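Local atomic coordinates of putative phosphosugar isomerase (Silicibacter pomeroyi DSS-3, PDB entry 3FJ1), a protein that is of unknown function but, as a protein with two SIS domains, probably binds phosphorylated sugars and may act as a phosphosugar isomerase or aminotransferase. Residues A[193-198]-A[317-322]; A[259-264]-A[285-290]; A[174-179]-A[304-309]. All blocks are in the same frame, centred on the assembly; numbering follows the deposited sequence.

Interaction 1 of 3, residues A[193-198]-A[317-322]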
ATOM      1  N   ILE A 193     -15.524 -25.281  -1.064  1.00 13.20           N
ATOM      2  CA  ILE A 193     -16.350 -24.345  -0.326  1.00 12.41           C
ATOM      3  C   ILE A 193     -16.667 -23.187  -1.290  1.00 12.12           C
ATOM      4  O   ILE A 193     -15.773 -22.756  -2.046  1.00 12.54           O
ATOM      5  CB  ILE A 193     -15.594 -23.797   0.891  1.00 11.95           C
ATOM      6  CG1 ILE A 193     -15.364 -24.935   1.899  1.00 12.37           C
ATOM      7  CG2 ILE A 193     -16.349 -22.602   1.496  1.00 11.49           C
ATOM      8  CD1 ILE A 193     -14.397 -24.605   3.000  1.00 12.41           C
ATOM      9  N   ASP A 194     -17.932 -22.763  -1.360  1.00 11.73           N
ATOM     10  CA  ASP A 194     -18.254 -21.637  -2.240  1.00 11.95           C
ATOM     11  C   ASP A 194     -19.230 -20.618  -1.666  1.00 11.87           C
ATOM     12  O   ASP A 194     -19.690 -19.740  -2.370  1.00 10.68           O
ATOM     13  CB  ASP A 194     -18.606 -22.115  -3.656  1.00 12.48           C
ATOM     14  CG  ASP A 194     -19.833 -22.973  -3.710  1.00 13.14           C
ATOM     15  OD1 ASP A 194     -20.688 -22.883  -2.800  1.00 12.68           O
ATOM     16  OD2 ASP A 194     -19.970 -23.696  -4.720  1.00 13.87           O
ATOM     17  N   TRP A 195     -19.480 -20.711  -0.360  1.00 12.52           N
ATOM     18  CA  TRP A 195     -20.185 -19.660   0.385  1.00 12.90           C
ATOM     19  C   TRP A 195     -21.453 -19.128  -0.268  1.00 13.47           C
ATOM     20  O   TRP A 195     -21.568 -17.917  -0.517  1.00 13.76           O
ATOM     21  CB  TRP A 195     -19.239 -18.482   0.707  1.00 12.57           C
ATOM     22  CG  TRP A 195     -18.037 -18.831   1.538  1.00 12.32           C
ATOM     23  CD1 TRP A 195     -17.959 -19.807   2.491  1.00 12.59           C
ATOM     24  CD2 TRP A 195     -16.761 -18.162   1.552  1.00 12.55           C
ATOM     25  NE1 TRP A 195     -16.727 -19.814   3.055  1.00 12.49           N
ATOM     26  CE2 TRP A 195     -15.968 -18.806   2.516  1.00 12.48           C
ATOM     27  CE3 TRP A 195     -16.227 -17.075   0.857  1.00 12.19           C
ATOM     28  CZ2 TRP A 195     -14.641 -18.420   2.792  1.00 12.36           C
ATOM     29  CZ3 TRP A 195     -14.922 -16.705   1.115  1.00 12.26           C
ATOM     30  CH2 TRP A 195     -14.140 -17.381   2.083  1.00 12.26           C
ATOM     31  N   PRO A 196     -22.445 -20.004  -0.471  1.00 13.62           N
ATOM     32  CA  PRO A 196     -23.708 -19.604  -1.138  1.00 13.90           C
ATOM     33  C   PRO A 196     -24.426 -18.392  -0.519  1.00 14.20           C
ATOM     34  O   PRO A 196     -24.986 -17.575  -1.242  1.00 13.85           O
ATOM     35  CB  PRO A 196     -24.582 -20.868  -1.056  1.00 14.04           C
ATOM     36  CG  PRO A 196     -23.941 -21.752  -0.051  1.00 14.54           C
ATOM     37  CD  PRO A 196     -22.471 -21.419  -0.028  1.00 14.16           C
ATOM     38  N   GLU A 197     -24.398 -18.296   0.801  1.00 15.21           N
ATOM     39  CA  GLU A 197     -25.005 -17.179   1.528  1.00 16.40           C
ATOM     40  C   GLU A 197     -24.351 -15.843   1.138  1.00 16.14           C
ATOM     41  O   GLU A 197     -25.039 -14.835   1.024  1.00 15.22           O
ATOM     42  CB  GLU A 197     -24.949 -17.420   3.038  1.00 17.93           C
ATOM     43  CG  GLU A 197     -23.526 -17.509   3.654  1.00 18.98           C
ATOM     44  CD  GLU A 197     -22.723 -18.797   3.283  1.00 19.60           C
ATOM     45  OE1 GLU A 197     -23.212 -19.701   2.591  1.00 21.74           O
ATOM     46  OE2 GLU A 197     -21.612 -18.909   3.693  1.00 19.81           O
HETATM   47  N   MSE A 198     -23.031 -15.829   0.894  1.00 16.48           N
HETATM   48  CA  MSE A 198     -22.361 -14.615   0.437  0.50 16.93           C
HETATM   49  C   MSE A 198     -22.775 -14.284  -0.999  1.00 15.72           C
HETATM   50  O   MSE A 198     -22.957 -13.144  -1.340  1.00 15.38           O
HETATM   51  CB  MSE A 198     -20.834 -14.775   0.502  0.50 18.54           C
HETATM   52  CG  MSE A 198     -20.058 -13.647  -0.165  0.50 20.34           C
HETATM   53 SE   MSE A 198     -20.227 -11.978   0.810  0.50 23.92          SE
HETATM   54  CE  MSE A 198     -19.160 -12.565   2.296  0.50 21.02           C
ATOM     55  N   TYR A 317     -11.855 -17.596  -3.955  1.00  8.51           N
ATOM     56  CA  TYR A 317     -11.790 -17.746  -5.412  1.00  9.24           C
ATOM     57  C   TYR A 317     -12.962 -18.586  -5.917  1.00  9.43           C
ATOM     58  O   TYR A 317     -13.608 -18.282  -6.924  1.00  8.72           O
ATOM     59  CB  TYR A 317     -10.485 -18.424  -5.840  1.00  9.55           C
ATOM     60  CG  TYR A 317      -9.187 -17.624  -5.687  1.00  9.37           C
ATOM     61  CD1 TYR A 317      -9.139 -16.239  -5.866  1.00  9.18           C
ATOM     62  CD2 TYR A 317      -7.986 -18.293  -5.471  1.00  9.22           C
ATOM     63  CE1 TYR A 317      -7.926 -15.542  -5.771  1.00  9.38           C
ATOM     64  CE2 TYR A 317      -6.773 -17.599  -5.372  1.00  9.05           C
ATOM     65  CZ  TYR A 317      -6.755 -16.235  -5.534  1.00  9.61           C
ATOM     66  OH  TYR A 317      -5.529 -15.576  -5.427  1.00 10.26           O
ATOM     67  N   SER A 318     -13.190 -19.673  -5.193  1.00  9.56           N
ATOM     68  CA  SER A 318     -14.276 -20.601  -5.456  1.00 10.94           C
ATOM     69  C   SER A 318     -15.641 -19.893  -5.340  1.00 10.71           C
ATOM     70  O   SER A 318     -16.482 -20.049  -6.209  1.00 10.07           O
ATOM     71  CB  SER A 318     -14.167 -21.793  -4.497  1.00 10.63           C
ATOM     72  OG  SER A 318     -15.253 -22.687  -4.689  1.00 12.12           O
HETATM   73  N   MSE A 319     -15.845 -19.091  -4.295  1.00 10.55           N
HETATM   74  CA  MSE A 319     -17.081 -18.295  -4.156  1.00 10.52           C
HETATM   75  C   MSE A 319     -17.292 -17.357  -5.364  1.00 10.18           C
HETATM   76  O   MSE A 319     -18.380 -17.344  -5.995  1.00  9.53           O
HETATM   77  CB  MSE A 319     -17.088 -17.513  -2.848  1.00 10.74           C
HETATM   78  CG  MSE A 319     -18.356 -16.724  -2.538  1.00 11.44           C
HETATM   79 SE   MSE A 319     -18.452 -15.019  -3.494  1.00 13.06          SE
HETATM   80  CE  MSE A 319     -17.131 -14.043  -2.401  1.00 12.18           C
ATOM     81  N   VAL A 320     -16.227 -16.633  -5.733  1.00 10.33           N
ATOM     82  CA  VAL A 320     -16.294 -15.669  -6.860  1.00 10.09           C
ATOM     83  C   VAL A 320     -16.611 -16.380  -8.183  1.00 10.41           C
ATOM     84  O   VAL A 320     -17.458 -15.926  -8.946  1.00 10.68           O
ATOM     85  CB  VAL A 320     -15.005 -14.837  -6.964  1.00  9.76           C
ATOM     86  CG1 VAL A 320     -14.940 -14.010  -8.280  1.00 10.21           C
ATOM     87  CG2 VAL A 320     -14.870 -13.888  -5.719  1.00  9.97           C
ATOM     88  N   GLU A 321     -15.973 -17.511  -8.442  1.00 10.83           N
ATOM     89  CA  GLU A 321     -16.248 -18.231  -9.692  1.00 11.20           C
ATOM     90  C   GLU A 321     -17.713 -18.686  -9.717  1.00 10.96           C
ATOM     91  O   GLU A 321     -18.380 -18.583 -10.757  1.00 11.66           O
ATOM     92  CB  GLU A 321     -15.281 -19.397  -9.868  1.00 11.54           C
ATOM     93  CG  GLU A 321     -15.329 -20.053 -11.244  1.00 11.58           C
ATOM     94  CD  GLU A 321     -16.521 -20.958 -11.487  1.00 11.35           C
ATOM     95  OE1 GLU A 321     -17.060 -21.609 -10.532  1.00 11.24           O
ATOM     96  OE2 GLU A 321     -16.896 -21.061 -12.690  1.00 11.73           O
ATOM     97  N   ALA A 322     -18.216 -19.214  -8.597  1.00 11.58           N
ATOM     98  CA  ALA A 322     -19.598 -19.669  -8.539  1.00 11.64           C
ATOM     99  C   ALA A 322     -20.547 -18.475  -8.737  1.00 12.56           C
ATOM    100  O   ALA A 322     -21.563 -18.595  -9.402  1.00 13.30           O
ATOM    101  CB  ALA A 322     -19.885 -20.368  -7.214  1.00 11.61           C
TER

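Interaction 2 of 3, residues A[259-264]-A[285-290]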
ATOM      1  N   GLY A 259     -14.807 -10.818   6.414  1.00  8.74           N
ATOM      2  CA  GLY A 259     -13.632 -10.784   7.267  1.00  9.09           C
ATOM      3  C   GLY A 259     -12.755 -12.019   7.118  1.00  9.17           C
ATOM      4  O   GLY A 259     -13.176 -13.128   7.456  1.00 10.28           O
ATOM      5  N   PHE A 260     -11.546 -11.804   6.599  1.00  8.48           N
ATOM      6  CA  PHE A 260     -10.520 -12.833   6.463  1.00  8.68           C
ATOM      7  C   PHE A 260      -9.807 -13.006   7.797  1.00  9.24           C
ATOM      8  O   PHE A 260      -8.995 -12.164   8.191  1.00  9.42           O
ATOM      9  CB  PHE A 260      -9.538 -12.496   5.339  1.00  8.20           C
ATOM     10  CG  PHE A 260     -10.132 -12.691   3.960  1.00  8.22           C
ATOM     11  CD1 PHE A 260     -10.140 -13.932   3.393  1.00  7.89           C
ATOM     12  CD2 PHE A 260     -10.688 -11.635   3.251  1.00  7.81           C
ATOM     13  CE1 PHE A 260     -10.673 -14.124   2.123  1.00  8.53           C
ATOM     14  CE2 PHE A 260     -11.206 -11.807   1.991  1.00  7.80           C
ATOM     15  CZ  PHE A 260     -11.205 -13.027   1.422  1.00  8.48           C
ATOM     16  N   ALA A 261     -10.160 -14.090   8.491  1.00  9.77           N
ATOM     17  CA  ALA A 261      -9.532 -14.457   9.778  1.00 10.35           C
ATOM     18  C   ALA A 261      -8.739 -15.767   9.679  1.00 10.67           C
ATOM     19  O   ALA A 261      -9.298 -16.808   9.333  1.00  9.82           O
ATOM     20  CB  ALA A 261     -10.607 -14.584  10.878  1.00 10.26           C
ATOM     21  N   ALA A 262      -7.433 -15.699   9.941  1.00 10.66           N
ATOM     22  CA  ALA A 262      -6.581 -16.861  10.035  1.00 10.63           C
ATOM     23  C   ALA A 262      -6.574 -17.296  11.498  1.00 10.42           C
ATOM     24  O   ALA A 262      -6.956 -16.521  12.379  1.00 11.53           O
ATOM     25  CB  ALA A 262      -5.134 -16.509   9.577  1.00  9.86           C
ATOM     26  N   GLY A 263      -6.155 -18.534  11.756  1.00 10.60           N
ATOM     27  CA  GLY A 263      -6.005 -19.047  13.129  1.00 10.66           C
ATOM     28  C   GLY A 263      -4.685 -18.577  13.708  1.00 10.73           C
ATOM     29  O   GLY A 263      -3.757 -19.368  13.923  1.00 10.97           O
ATOM     30  N   ASP A 264      -4.617 -17.281  13.987  1.00 10.86           N
ATOM     31  CA  ASP A 264      -3.433 -16.642  14.512  1.00 10.36           C
ATOM     32  C   ASP A 264      -3.859 -15.625  15.568  1.00 10.80           C
ATOM     33  O   ASP A 264      -5.021 -15.610  15.986  1.00  9.80           O
ATOM     34  CB  ASP A 264      -2.608 -16.036  13.351  1.00 10.90           C
ATOM     35  CG  ASP A 264      -3.267 -14.809  12.705  1.00 10.87           C
ATOM     36  OD1 ASP A 264      -4.391 -14.465  13.118  1.00 10.30           O
ATOM     37  OD2 ASP A 264      -2.606 -14.200  11.791  1.00 11.28           O
ATOM     38  N   PHE A 285     -19.823 -11.388   7.230  1.00 12.11           N
ATOM     39  CA  PHE A 285     -19.414 -12.789   7.255  1.00 12.39           C
ATOM     40  C   PHE A 285     -17.944 -12.831   7.664  1.00 12.24           C
ATOM     41  O   PHE A 285     -17.182 -11.900   7.363  1.00 12.49           O
ATOM     42  CB  PHE A 285     -19.559 -13.398   5.862  1.00 13.33           C
ATOM     43  CG  PHE A 285     -20.954 -13.311   5.267  1.00 13.48           C
ATOM     44  CD1 PHE A 285     -21.379 -12.172   4.564  1.00 14.02           C
ATOM     45  CD2 PHE A 285     -21.822 -14.382   5.382  1.00 13.58           C
ATOM     46  CE1 PHE A 285     -22.648 -12.120   4.015  1.00 13.99           C
ATOM     47  CE2 PHE A 285     -23.075 -14.329   4.837  1.00 14.39           C
ATOM     48  CZ  PHE A 285     -23.484 -13.191   4.142  1.00 14.16           C
ATOM     49  N   ALA A 286     -17.513 -13.887   8.348  1.00 11.25           N
ATOM     50  CA  ALA A 286     -16.087 -13.979   8.724  1.00 11.41           C
ATOM     51  C   ALA A 286     -15.643 -15.417   8.786  1.00 10.71           C
ATOM     52  O   ALA A 286     -16.437 -16.269   9.156  1.00 10.50           O
ATOM     53  CB  ALA A 286     -15.811 -13.253  10.030  1.00 11.20           C
ATOM     54  N   THR A 287     -14.378 -15.686   8.445  1.00 10.31           N
ATOM     55  CA  THR A 287     -13.823 -17.060   8.362  1.00  9.98           C
ATOM     56  C   THR A 287     -13.289 -17.521   9.724  1.00 10.41           C
ATOM     57  O   THR A 287     -12.129 -17.879   9.851  1.00  9.75           O
ATOM     58  CB  THR A 287     -12.684 -17.171   7.312  1.00  9.27           C
ATOM     59  OG1 THR A 287     -11.578 -16.353   7.723  1.00  8.81           O
ATOM     60  CG2 THR A 287     -13.132 -16.682   5.877  1.00  9.70           C
ATOM     61  N   THR A 288     -14.155 -17.519  10.720  1.00 10.94           N
ATOM     62  CA  THR A 288     -13.789 -17.896  12.068  1.00 11.90           C
ATOM     63  C   THR A 288     -15.041 -18.221  12.873  1.00 12.57           C
ATOM     64  O   THR A 288     -16.087 -17.583  12.721  1.00 12.02           O
ATOM     65  CB  THR A 288     -12.994 -16.788  12.785  1.00 11.36           C
ATOM     66  OG1 THR A 288     -12.913 -17.088  14.182  1.00 11.40           O
ATOM     67  CG2 THR A 288     -13.638 -15.416  12.593  1.00 12.00           C
ATOM     68  N   GLY A 289     -14.869 -19.191  13.763  1.00 13.57           N
ATOM     69  CA  GLY A 289     -15.895 -19.614  14.690  1.00 14.46           C
ATOM     70  C   GLY A 289     -16.056 -18.656  15.840  1.00 15.48           C
ATOM     71  O   GLY A 289     -17.020 -18.767  16.592  1.00 15.09           O
ATOM     72  N   ARG A 290     -15.140 -17.701  15.962  1.00 15.92           N
ATOM     73  CA  ARG A 290     -15.150 -16.752  17.080  1.00 17.45           C
ATOM     74  C   ARG A 290     -16.202 -15.651  17.010  1.00 16.55           C
ATOM     75  O   ARG A 290     -16.467 -15.016  18.018  1.00 16.83           O
ATOM     76  CB  ARG A 290     -13.792 -16.084  17.233  1.00 19.24           C
ATOM     77  CG  ARG A 290     -12.674 -17.026  17.520  1.00 21.46           C
ATOM     78  CD  ARG A 290     -11.465 -16.242  17.881  1.00 23.97           C
ATOM     79  NE  ARG A 290     -11.591 -15.797  19.262  1.00 25.94           N
ATOM     80  CZ  ARG A 290     -10.806 -16.178  20.268  1.00 26.91           C
ATOM     81  NH1 ARG A 290      -9.733 -16.940  20.065  1.00 27.85           N
ATOM     82  NH2 ARG A 290     -11.062 -15.723  21.481  1.00 27.16           N
TER

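Interaction 3 of 3, residues A[174-179]-A[304-309]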
ATOM      1  N   ASP A 174       9.994 -26.389  11.571  1.00 14.66           N
ATOM      2  CA  ASP A 174       9.325 -27.650  11.255  1.00 15.38           C
ATOM      3  C   ASP A 174       7.799 -27.600  11.320  1.00 13.78           C
ATOM      4  O   ASP A 174       7.153 -28.382  10.656  1.00 14.07           O
ATOM      5  CB  ASP A 174       9.875 -28.767  12.150  1.00 16.94           C
ATOM      6  CG  ASP A 174      11.313 -29.117  11.826  1.00 18.63           C
ATOM      7  OD1 ASP A 174      11.728 -29.026  10.649  1.00 20.36           O
ATOM      8  OD2 ASP A 174      12.041 -29.541  12.739  1.00 20.74           O
ATOM      9  N   GLY A 175       7.217 -26.729  12.130  1.00 13.22           N
ATOM     10  CA  GLY A 175       5.747 -26.609  12.161  1.00 12.99           C
ATOM     11  C   GLY A 175       5.235 -26.034  10.850  1.00 12.64           C
ATOM     12  O   GLY A 175       4.258 -26.534  10.242  1.00 12.54           O
ATOM     13  N   LEU A 176       5.898 -24.976  10.390  1.00 11.71           N
ATOM     14  CA  LEU A 176       5.538 -24.395   9.103  1.00 11.06           C
ATOM     15  C   LEU A 176       5.795 -25.361   7.925  1.00 11.10           C
ATOM     16  O   LEU A 176       4.962 -25.443   7.019  1.00  9.84           O
ATOM     17  CB  LEU A 176       6.268 -23.069   8.881  1.00 10.38           C
ATOM     18  CG  LEU A 176       5.932 -22.339   7.575  1.00  9.68           C
ATOM     19  CD1 LEU A 176       4.396 -22.211   7.332  1.00  8.89           C
ATOM     20  CD2 LEU A 176       6.632 -20.992   7.577  1.00  8.55           C
ATOM     21  N   ARG A 177       6.942 -26.061   7.922  1.00 11.87           N
ATOM     22  CA  ARG A 177       7.252 -27.042   6.869  1.00 13.14           C
ATOM     23  C   ARG A 177       6.187 -28.131   6.830  1.00 12.10           C
ATOM     24  O   ARG A 177       5.790 -28.572   5.758  1.00 11.72           O
ATOM     25  CB  ARG A 177       8.624 -27.694   7.062  1.00 14.41           C
ATOM     26  CG  ARG A 177       9.865 -26.897   6.690  1.00 15.67           C
ATOM     27  CD  ARG A 177      11.086 -27.539   7.438  1.00 16.65           C
ATOM     28  NE  ARG A 177      12.366 -27.099   6.930  1.00 18.46           N
ATOM     29  CZ  ARG A 177      13.509 -27.156   7.598  1.00 19.09           C
ATOM     30  NH1 ARG A 177      13.573 -27.573   8.869  1.00 19.65           N
ATOM     31  NH2 ARG A 177      14.610 -26.747   6.999  1.00 20.18           N
ATOM     32  N   ALA A 178       5.695 -28.538   7.995  1.00 11.88           N
ATOM     33  CA  ALA A 178       4.663 -29.598   8.065  1.00 11.66           C
ATOM     34  C   ALA A 178       3.368 -29.120   7.485  1.00 10.85           C
ATOM     35  O   ALA A 178       2.716 -29.865   6.741  1.00 11.07           O
ATOM     36  CB  ALA A 178       4.449 -30.063   9.519  1.00 11.67           C
ATOM     37  N   ALA A 179       2.963 -27.895   7.849  1.00 10.75           N
ATOM     38  CA  ALA A 179       1.755 -27.295   7.295  1.00 10.19           C
ATOM     39  C   ALA A 179       1.850 -27.147   5.777  1.00  9.55           C
ATOM     40  O   ALA A 179       0.911 -27.470   5.054  1.00  9.47           O
ATOM     41  CB  ALA A 179       1.499 -25.952   7.919  1.00 10.21           C
ATOM     42  N   HIS A 304      -0.905 -24.099  10.586  1.00 11.35           N
ATOM     43  CA  HIS A 304       0.028 -23.007  10.949  1.00 10.97           C
ATOM     44  C   HIS A 304      -0.579 -21.652  10.585  1.00 11.33           C
ATOM     45  O   HIS A 304      -1.196 -21.495   9.528  1.00 10.83           O
ATOM     46  CB  HIS A 304       1.374 -23.183  10.233  1.00 10.39           C
ATOM     47  CG  HIS A 304       2.477 -22.334  10.782  1.00 10.22           C
ATOM     48  ND1 HIS A 304       2.631 -21.001  10.460  1.00 10.05           N
ATOM     49  CD2 HIS A 304       3.494 -22.637  11.627  1.00 10.23           C
ATOM     50  CE1 HIS A 304       3.682 -20.516  11.097  1.00  9.84           C
ATOM     51  NE2 HIS A 304       4.226 -21.490  11.809  1.00  9.66           N
ATOM     52  N   ALA A 305      -0.378 -20.672  11.463  1.00 11.48           N
ATOM     53  CA  ALA A 305      -0.847 -19.310  11.257  1.00 10.54           C
ATOM     54  C   ALA A 305      -0.520 -18.770   9.874  1.00 10.57           C
ATOM     55  O   ALA A 305      -1.352 -18.104   9.248  1.00 10.77           O
ATOM     56  CB  ALA A 305      -0.216 -18.388  12.285  1.00 11.51           C
ATOM     57  N   LEU A 306       0.696 -19.013   9.377  1.00  9.61           N
ATOM     58  CA  LEU A 306       1.125 -18.375   8.133  1.00  9.21           C
ATOM     59  C   LEU A 306       0.583 -18.995   6.830  1.00  9.05           C
ATOM     60  O   LEU A 306       0.572 -18.352   5.798  1.00  8.49           O
ATOM     61  CB  LEU A 306       2.660 -18.284   8.098  1.00  8.73           C
ATOM     62  CG  LEU A 306       3.242 -17.331   9.156  1.00  8.77           C
ATOM     63  CD1 LEU A 306       4.778 -17.356   9.150  1.00  8.42           C
ATOM     64  CD2 LEU A 306       2.692 -15.931   8.918  1.00  8.71           C
ATOM     65  N   THR A 307       0.172 -20.253   6.877  1.00  9.23           N
ATOM     66  CA  THR A 307      -0.414 -20.921   5.721  1.00  9.38           C
ATOM     67  C   THR A 307      -1.943 -20.770   5.700  1.00  9.64           C
ATOM     68  O   THR A 307      -2.563 -20.938   4.654  1.00 10.60           O
ATOM     69  CB  THR A 307       0.006 -22.433   5.664  1.00  9.53           C
ATOM     70  OG1 THR A 307      -0.006 -22.978   6.989  1.00  9.93           O
ATOM     71  CG2 THR A 307       1.452 -22.581   5.088  1.00  9.22           C
ATOM     72  N   ASP A 308      -2.554 -20.397   6.822  1.00  9.50           N
ATOM     73  CA  ASP A 308      -4.011 -20.271   6.893  1.00  9.83           C
ATOM     74  C   ASP A 308      -4.623 -19.374   5.821  1.00  9.14           C
ATOM     75  O   ASP A 308      -5.635 -19.731   5.245  1.00  9.56           O
ATOM     76  CB  ASP A 308      -4.496 -19.833   8.285  1.00  9.43           C
ATOM     77  CG  ASP A 308      -4.688 -21.010   9.273  1.00  9.85           C
ATOM     78  OD1 ASP A 308      -4.436 -22.196   8.944  1.00  8.64           O
ATOM     79  OD2 ASP A 308      -5.079 -20.704  10.410  1.00  9.53           O
ATOM     80  N   PRO A 309      -4.029 -18.193   5.561  1.00  8.88           N
ATOM     81  CA  PRO A 309      -4.615 -17.323   4.539  1.00  8.53           C
ATOM     82  C   PRO A 309      -4.742 -17.933   3.139  1.00  8.78           C
ATOM     83  O   PRO A 309      -5.655 -17.566   2.422  1.00  9.38           O
ATOM     84  CB  PRO A 309      -3.706 -16.087   4.563  1.00  8.76           C
ATOM     85  CG  PRO A 309      -3.169 -16.065   5.951  1.00  8.80           C
ATOM     86  CD  PRO A 309      -2.915 -17.523   6.257  1.00  9.06           C
TER

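Interaction 1 of 3, residues A[193-198]-A[317-322]
Passing across helix 308-326, the chain is extended at Ile-193, bends at Asp-194, whose CA lies 4.0 Å from Met-319 CA, and turns at Trp-195, the N-cap residue of helix 196-204. Ser-318 holds the crossing by its hydroxyl. With OG anti to its own backbone N, Ser-318 OG donates to Ile-193 O over 2.7 Å. The approach is from above the carbonyl plane, 38° out of it, rather than along a lone pair. Ser-191 O is a second carbonyl oxygen within hydrogen-bonding range that must share this single proton, while Arg-10 NH1 donates to OG, so a small hydroxyl-bearing residue fits a point where two backbone carbonyls and an arginine converge.

Met-319, present as selenomethionine, supplies the apolar part. Its CG leaves anti to the backbone N, and the bends at the next two torsions fold the chain along segment 193-198. There Met-319 CG comes within 3.3 Å of Asp-194 O and 3.8 Å of Trp-195 CB, while Met-319 CB stands obliquely to the indole, 3.8 Å from Trp-195 CE3. The two side chains cross at about a right angle. This is where the SIS domain's last long helix meets the start of helix 196-204, which precedes the first strand, 208-212, of the second parallel sheet. Met-319 CE meets CG of Met-198, also selenomethionine, at 3.7 Å; the two bent chains cross obliquely where the helices meet. The indole nitrogen of Trp-195 turns instead to Glu-298 O, so the buried ring has its polar atom satisfied. Asp-194 comes loosely alongside the methyl of Ala-322, a residue small enough not to push it aside, and its OD1 forms a salt bridge with Arg-199 of helix 196-204.

Interaction 2 of 3, residues A[259-264]-A[285-290]
Thr-287 and Ala-261 face each other, each CB directed at the opposite segment, and the hydroxyl of the first reaches the backbone of the second. In Thr-287, OG1 is tucked in over its own backbone, flanked by N and C (chi1 64°). From there Thr-287 OG1 accepts the N-H of Ala-261 N over 2.8 Å, while CG2, beside the backbone N, approaches Gly-259 O. A valine here has no OG1, and the loss of this acceptor would probably leave Ala-261 N poorly satisfied in a buried place and loosen the join beyond the sheet.

Behind the hydroxyl the backbones are joined as parallel strands: Gly-259 N donates to Phe-285 O at 2.8 Å, almost straight and in the carbonyl plane. Thr-287 N returns a 3.0 Å bond to Gly-259 O, nearly along the C=O axis. Strands 257-259 and 284-286 are neighbours in the second five-stranded parallel sheet and are linked through helix 267-279, a beta-alpha-beta crossover of the SIS domain; the contact lies at their C-terminal ends. Gly-259 suits its place because a beta carbon would stand close to Ala-286 CB on the same face.

Beyond the single beta bridge the regular pairing ends, and Thr-287 O comes within 3.1 Å of Ala-261 O, two acceptors that would repel each other. Arg-301 stands at both, hydrogen-bonded to Ala-261 O by NH1 and weakly to Thr-287 O by NH2, which would ease the clash.

Thr-288 also faces segment 259-264 but has its branches exchanged: OG1 is anti to the backbone N (chi1 168°), and Thr-288 CG2 meets Ala-261 CB at 3.6 Å, tip to tip. Thr-288 OG1 accepts from Arg-290 N at 2.9 Å in an ST turn and is also hydrogen-bonded to Glu-267 OE2, at the start of helix 267-279.

Interaction 3 of 3, residues A[174-179]-A[304-309]
The imidazole of His-304 takes Leu-176 over one face and the backbone of Leu-306 at its edge. Leu-176 CB stands 4.0 Å from the centroid of the His-304 ring, 17° off the normal, a CH-pi contact displaced toward the rim. Farther along the same side chain, CD1 lies over the same face near ND1, and the two side chains cross at about a right angle. In the ring plane, Leu-306 N donates to His-304 ND1 over 3.0 Å in a nearly straight bond, which fixes the rotation of the ring and suggests that ND1 carries no proton, so a neutral ring protonated on NE2 is likely. Histidine suits the place because it offers an apolar face to leucine and an acceptor at its edge. The other flat group, the guanidinium of Arg-177, has Asp-174 OD1 at its edge, a salt bridge from Arg-177 NH1 of 2.9 Å within the helix; its NE pairs with Asp-169.

With CG anti to the backbone N, His-304 carries its ring across helix 174-181, where His-304 CD2 comes 3.6 Å from Leu-176 N. His-304 CB meets Ala-179 CB at 3.6 Å, a close approach that a small methyl allows. Thr-307 OG1, hydrogen-bonded to Ser-302 OG, lies 3.5 Å from Ala-179 CB. Thr-307 CG2 reaches Leu-176 CD1 at 3.7 Å, so Leu-176 CD1 touches both the ring and this methyl.

Leu-176 also rests on Leu-68 and Ala-168, Leu-306 on Ala-64 and Leu-68, and Thr-307 on Leu-164. The contact therefore brings the run leading into helix 308-326 of the second SIS domain against helix 174-181 and helices 53-69 and 153-171 of the N-terminal part, an arrangement consistent with the paired SIS domains of GlmS-like isomerases.

Interaction 2 stands between the other two, its centre about 16 Å from each of theirs. Toward interaction 1, Met-198 CE packs on Phe-285 CD1 at 3.2 Å, and Trp-195 CZ2 lies on Thr-287 CG2. Toward interaction 3, Gly-263 N probably donates to Asp-308 OD2 over 2.8 Å, and Ala-262 packs on the same aspartate. Interactions 1 and 3 both use helix 308-326 but stay apart, about 8 Å between nearest atoms. No ligand marks an active site here; Asp-264, at the far end of segment 259-264, is hydrogen-bonded to Tyr-84 of the second subunit, so that end of interaction 2 lies at the dimer interface.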